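Long-range contact in teichoic acid D-alanine hydrolase (Staphylococcus aureus, PDB 5ZH8), which removes D-alanyl groups from wall teichoic acid and lipoteichoic acid, and affects methicillin resistance and cell wall structure: residues His144-Leu156 and Ser162-Gln174. Sequence-based numbering, arbitrary orientation.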
loop_
_atom_site.group_PDB
_atom_site.type_symbol
_atom_site.label_atom_id
_atom_site.label_comp_id
_atom_site.label_asym_id
_atom_site.label_seq_id
_atom_site.Cartn_x
_atom_site.Cartn_y
_atom_site.Cartn_z
ATOM N N HIS A 144 -5.323 30.431 25.957
ATOM C CA HIS A 144 -4.359 31.537 25.858
ATOM C C HIS A 144 -2.945 31.124 26.277
ATOM O O HIS A 144 -2.193 31.915 26.839
ATOM C CB HIS A 144 -4.824 32.767 26.652
ATOM C CG HIS A 144 -6.293 33.037 26.557
ATOM N ND1 HIS A 144 -6.847 33.850 25.593
ATOM C CD2 HIS A 144 -7.325 32.594 27.313
ATOM C CE1 HIS A 144 -8.155 33.897 25.761
ATOM N NE2 HIS A 144 -8.470 33.148 26.800
ATOM N N LYS A 145 -2.600 29.871 25.985
ATOM C CA LYS A 145 -1.279 29.313 26.263
ATOM C C LYS A 145 -0.406 29.264 25.019
ATOM O O LYS A 145 0.807 29.247 25.134
ATOM C CB LYS A 145 -1.410 27.913 26.859
ATOM C CG LYS A 145 -1.982 27.915 28.269
ATOM C CD LYS A 145 -1.606 26.652 29.027
ATOM C CE LYS A 145 -2.242 26.620 30.404
ATOM N NZ LYS A 145 -3.725 26.501 30.310
ATOM N N ILE A 146 -1.019 29.216 23.842
ATOM C CA ILE A 146 -0.292 29.333 22.575
ATOM C C ILE A 146 -1.039 30.249 21.619
ATOM O O ILE A 146 -2.237 30.456 21.752
ATOM C CB ILE A 146 -0.091 27.964 21.876
ATOM C CG1 ILE A 146 -1.435 27.397 21.405
ATOM C CG2 ILE A 146 0.616 26.986 22.802
ATOM C CD1 ILE A 146 -1.339 26.026 20.773
ATOM N N ASN A 147 -0.317 30.793 20.649
ATOM C CA ASN A 147 -0.933 31.500 19.535
ATOM C C ASN A 147 -0.456 30.844 18.250
ATOM O O ASN A 147 0.744 30.639 18.057
ATOM C CB ASN A 147 -0.557 32.976 19.564
ATOM C CG ASN A 147 -1.442 33.819 18.679
ATOM O OD1 ASN A 147 -1.340 33.783 17.447
ATOM N ND2 ASN A 147 -2.319 34.593 19.305
ATOM N N ILE A 148 -1.396 30.526 17.369
ATOM C CA ILE A 148 -1.097 29.661 16.226
ATOM C C ILE A 148 -0.113 30.281 15.219
ATOM O O ILE A 148 0.564 29.561 14.486
ATOM C CB ILE A 148 -2.389 29.211 15.512
ATOM C CG1 ILE A 148 -2.157 27.897 14.759
ATOM C CG2 ILE A 148 -2.914 30.299 14.585
ATOM C CD1 ILE A 148 -1.808 26.725 15.659
ATOM N N ASN A 149 -0.022 31.609 15.189
ATOM C CA ASN A 149 0.898 32.289 14.276
ATOM C C ASN A 149 2.263 32.590 14.893
ATOM O O ASN A 149 3.157 33.072 14.197
ATOM C CB ASN A 149 0.246 33.560 13.752
ATOM C CG ASN A 149 -0.968 33.262 12.896
ATOM O OD1 ASN A 149 -0.851 32.689 11.802
ATOM N ND2 ASN A 149 -2.149 33.618 13.401
ATOM N N ASP A 150 2.426 32.295 16.186
ATOM C CA ASP A 150 3.728 32.403 16.851
ATOM C C ASP A 150 4.619 31.224 16.470
ATOM O O ASP A 150 4.109 30.148 16.152
ATOM C CB ASP A 150 3.566 32.443 18.376
ATOM C CG ASP A 150 3.008 33.762 18.878
ATOM O OD1 ASP A 150 2.932 34.735 18.100
ATOM O OD2 ASP A 150 2.642 33.821 20.068
ATOM N N PRO A 151 5.951 31.422 16.511
ATOM C CA PRO A 151 6.890 30.383 16.097
ATOM C C PRO A 151 7.064 29.259 17.116
ATOM O O PRO A 151 6.726 29.426 18.286
ATOM C CB PRO A 151 8.202 31.151 15.921
ATOM C CG PRO A 151 8.096 32.280 16.874
ATOM C CD PRO A 151 6.648 32.659 16.910
ATOM N N VAL A 152 7.581 28.124 16.654
ATOM C CA VAL A 152 7.866 26.988 17.536
ATOM C C VAL A 152 8.919 27.345 18.580
ATOM O O VAL A 152 8.811 26.939 19.737
ATOM C CB VAL A 152 8.347 25.689 16.806
ATOM C CG1 VAL A 152 7.380 24.544 17.063
ATOM C CG2 VAL A 152 8.605 25.846 15.309
ATOM N N SER A 153 9.934 28.092 18.155
ATOM C CA SER A 153 11.046 28.469 19.033
ATOM C C SER A 153 10.573 29.189 20.299
ATOM O O SER A 153 11.206 29.085 21.343
ATOM C CB SER A 153 12.065 29.326 18.272
ATOM O OG SER A 153 11.441 30.413 17.611
ATOM N N LYS A 154 9.457 29.906 20.202
ATOM C CA LYS A 154 8.865 30.583 21.359
ATOM C C LYS A 154 8.483 29.591 22.459
ATOM O O LYS A 154 8.815 29.800 23.630
ATOM C CB LYS A 154 7.632 31.387 20.936
ATOM C CG LYS A 154 7.103 32.321 22.005
ATOM C CD LYS A 154 5.786 32.927 21.579
ATOM C CE LYS A 154 5.359 34.031 22.536
ATOM N NZ LYS A 154 3.901 34.306 22.439
ATOM N N TYR A 155 7.802 28.513 22.074
ATOM C CA TYR A 155 7.304 27.529 23.036
ATOM C C TYR A 155 8.270 26.367 23.252
ATOM O O TYR A 155 8.224 25.702 24.289
ATOM C CB TYR A 155 5.933 27.006 22.601
ATOM C CG TYR A 155 4.973 28.108 22.213
ATOM C CD1 TYR A 155 4.280 28.838 23.175
ATOM C CD2 TYR A 155 4.774 28.430 20.878
ATOM C CE1 TYR A 155 3.418 29.857 22.812
ATOM C CE2 TYR A 155 3.904 29.446 20.504
ATOM C CZ TYR A 155 3.229 30.159 21.476
ATOM O OH TYR A 155 2.369 31.174 21.115
ATOM N N LEU A 156 9.148 26.139 22.280
ATOM C CA LEU A 156 10.088 25.027 22.319
ATOM C C LEU A 156 11.483 25.551 21.962
ATOM O O LEU A 156 11.984 25.293 20.870
ATOM C CB LEU A 156 9.618 23.941 21.343
ATOM C CG LEU A 156 10.099 22.510 21.560
ATOM C CD1 LEU A 156 9.818 22.013 22.983
ATOM C CD2 LEU A 156 9.435 21.607 20.526
ATOM N N SER A 162 16.785 27.224 10.615
ATOM C CA SER A 162 17.383 28.243 9.727
ATOM C C SER A 162 16.510 29.496 9.569
ATOM O O SER A 162 17.015 30.613 9.498
ATOM C CB SER A 162 17.678 27.651 8.331
ATOM O OG SER A 162 17.596 26.231 8.311
ATOM N N LYS A 163 15.199 29.286 9.491
ATOM C CA LYS A 163 14.217 30.356 9.468
ATOM C C LYS A 163 13.137 30.020 10.496
ATOM O O LYS A 163 12.965 28.854 10.846
ATOM C CB LYS A 163 13.616 30.469 8.064
ATOM C CG LYS A 163 14.654 30.710 6.973
ATOM C CD LYS A 163 14.025 30.918 5.602
ATOM C CE LYS A 163 13.507 29.619 4.986
ATOM N NZ LYS A 163 14.583 28.712 4.482
ATOM N N PRO A 164 12.392 31.035 10.977
ATOM C CA PRO A 164 11.338 30.759 11.955
ATOM C C PRO A 164 10.154 30.032 11.335
ATOM O O PRO A 164 9.777 30.330 10.204
ATOM C CB PRO A 164 10.918 32.155 12.420
ATOM C CG PRO A 164 11.223 33.040 11.264
ATOM C CD PRO A 164 12.466 32.470 10.641
ATOM N N ILE A 165 9.587 29.079 12.069
ATOM C CA ILE A 165 8.433 28.302 11.608
ATOM C C ILE A 165 7.226 28.556 12.504
ATOM O O ILE A 165 7.225 28.114 13.649
ATOM C CB ILE A 165 8.718 26.789 11.703
ATOM C CG1 ILE A 165 9.983 26.402 10.934
ATOM C CG2 ILE A 165 7.505 25.983 11.237
ATOM C CD1 ILE A 165 10.492 25.018 11.298
ATOM N N PRO A 166 6.192 29.254 12.002
ATOM C CA PRO A 166 5.018 29.427 12.860
ATOM C C PRO A 166 4.320 28.095 13.121
ATOM O O PRO A 166 4.389 27.195 12.281
ATOM C CB PRO A 166 4.119 30.379 12.057
ATOM C CG PRO A 166 4.584 30.274 10.652
ATOM C CD PRO A 166 6.042 29.932 10.702
ATOM N N LEU A 167 3.667 27.971 14.277
ATOM C CA LEU A 167 2.921 26.757 14.617
ATOM C C LEU A 167 1.940 26.394 13.509
ATOM O O LEU A 167 1.719 25.216 13.240
ATOM C CB LEU A 167 2.142 26.939 15.922
ATOM C CG LEU A 167 2.914 27.020 17.232
ATOM C CD1 LEU A 167 1.940 27.238 18.383
ATOM C CD2 LEU A 167 3.731 25.756 17.460
ATOM N N LYS A 168 1.355 27.415 12.885
ATOM C CA LYS A 168 0.379 27.234 11.816
ATOM C C LYS A 168 0.959 26.478 10.622
ATOM O O LYS A 168 0.262 25.668 10.017
ATOM C CB LYS A 168 -0.174 28.588 11.355
ATOM C CG LYS A 168 -1.382 28.461 10.441
ATOM C CD LYS A 168 -2.011 29.794 10.089
ATOM C CE LYS A 168 -3.463 29.596 9.667
ATOM N NZ LYS A 168 -4.028 30.750 8.913
ATOM N N ASP A 169 2.218 26.748 10.285
ATOM C CA ASP A 169 2.876 26.080 9.162
ATOM C C ASP A 169 3.147 24.594 9.426
ATOM O O ASP A 169 3.159 23.794 8.494
ATOM C CB ASP A 169 4.173 26.806 8.786
ATOM C CG ASP A 169 3.923 28.121 8.066
ATOM O OD1 ASP A 169 2.751 28.436 7.792
ATOM O OD2 ASP A 169 4.898 28.847 7.777
ATOM N N LEU A 170 3.364 24.230 10.685
ATOM C CA LEU A 170 3.439 22.826 11.071
ATOM C C LEU A 170 2.063 22.187 10.950
ATOM O O LEU A 170 1.901 21.146 10.322
ATOM C CB LEU A 170 3.917 22.680 12.510
ATOM C CG LEU A 170 5.292 23.219 12.888
ATOM C CD1 LEU A 170 5.432 23.221 14.400
ATOM C CD2 LEU A 170 6.390 22.382 12.266
ATOM N N MET A 171 1.077 22.831 11.563
ATOM C CA MET A 171 -0.307 22.370 11.554
ATOM C C MET A 171 -0.832 22.131 10.138
ATOM O O MET A 171 -1.541 21.154 9.899
ATOM C CB MET A 171 -1.190 23.393 12.287
ATOM C CG MET A 171 -2.669 23.046 12.369
ATOM S SD MET A 171 -3.614 23.558 10.917
ATOM C CE MET A 171 -3.649 25.334 11.104
ATOM N N LEU A 172 -0.475 23.014 9.209
ATOM C CA LEU A 172 -0.952 22.935 7.823
ATOM C C LEU A 172 -0.054 22.093 6.900
ATOM O O LEU A 172 -0.331 21.996 5.702
ATOM C CB LEU A 172 -1.096 24.348 7.227
ATOM C CG LEU A 172 -2.116 25.321 7.827
ATOM C CD1 LEU A 172 -1.919 26.711 7.244
ATOM C CD2 LEU A 172 -3.543 24.854 7.609
ATOM N N HIS A 173 1.002 21.488 7.448
ATOM C CA HIS A 173 2.000 20.740 6.663
ATOM C C HIS A 173 2.667 21.587 5.578
ATOM O O HIS A 173 2.621 21.241 4.405
ATOM C CB HIS A 173 1.396 19.471 6.039
ATOM C CG HIS A 173 0.930 18.464 7.041
ATOM N ND1 HIS A 173 1.787 17.822 7.910
ATOM C CD2 HIS A 173 -0.304 17.971 7.294
ATOM C CE1 HIS A 173 1.095 16.989 8.667
ATOM N NE2 HIS A 173 -0.177 17.065 8.318
ATOM N N GLN A 174 3.288 22.693 5.983
ATOM C CA GLN A 174 4.033 23.558 5.065
ATOM C C GLN A 174 5.215 24.227 5.769
ATOM O O GLN A 174 5.520 25.398 5.530
ATOM C CB GLN A 174 3.103 24.608 4.454
ATOM C CG GLN A 174 2.392 25.483 5.475
ATOM C CD GLN A 174 1.530 26.559 4.835
ATOM O OE1 GLN A 174 0.949 26.359 3.765
ATOM N NE2 GLN A 174 1.441 27.708 5.492
#
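Leu167 and Val152 hold this contact from opposite segments. Leu167 CD1 meets Tyr155 CE2 at 3.6 Å, the leucine crossing the tyrosine at about a right angle. The same methyl packs against Ile146 CB and the carbonyl of Asn147, while Leu167 CD2 lies on Val152 CG1. That valine methyl also meets Leu170 CD1 tip to tip, at 3.6 Å. The other methyl of Val152, CG2, packs against Ile165 CB. With CG1 anti to the backbone N (chi1 -155°), Ile148 lays that carbon against Lys168 CA and CB, the two side chains crossing at about a right angle; its CD1 touches Leu167 CB. Asn149 and the extended Lys168 chain run side by side, with Asn149 OD1 3.6 Å from Lys168 CD.

The backbones join at a single bridge between Pro151 and Pro166. Leu167 N donates to Asp150 O over 2.9 Å, nearly straight at 168°, and Val152 N donates to Ile165 O over 3.0 Å. Both bonds flank the proline pair, which has no N-H to offer. Pro166 is at the N-cap position of helix 167-171, and the carbonyls of Asp150 and Ile148 accept from the first two N-H groups of the helix, the second only weakly.

Behind this layer, Asn147 to Asp150 form a type I turn. The Tyr155 hydroxyl accepts from Asn147 N at 2.8 Å and gives a weak bond to Asp150 OD2. Lys154 NZ forms a salt bridge with the same oxygen, which ties the turn to the short helical stretch 152-155. Ile146 CG2 and Lys154 CD lie on opposite faces of the tyrosine ring.

The contact is peripheral packing within the beta-lactamase-family fold. Ile146 and Ile148 rest on helix 129-142, and Val152 and Leu170 pack on helix 213-227. Lys168 NZ reaches Gln324 O, shortly before strand 329-330.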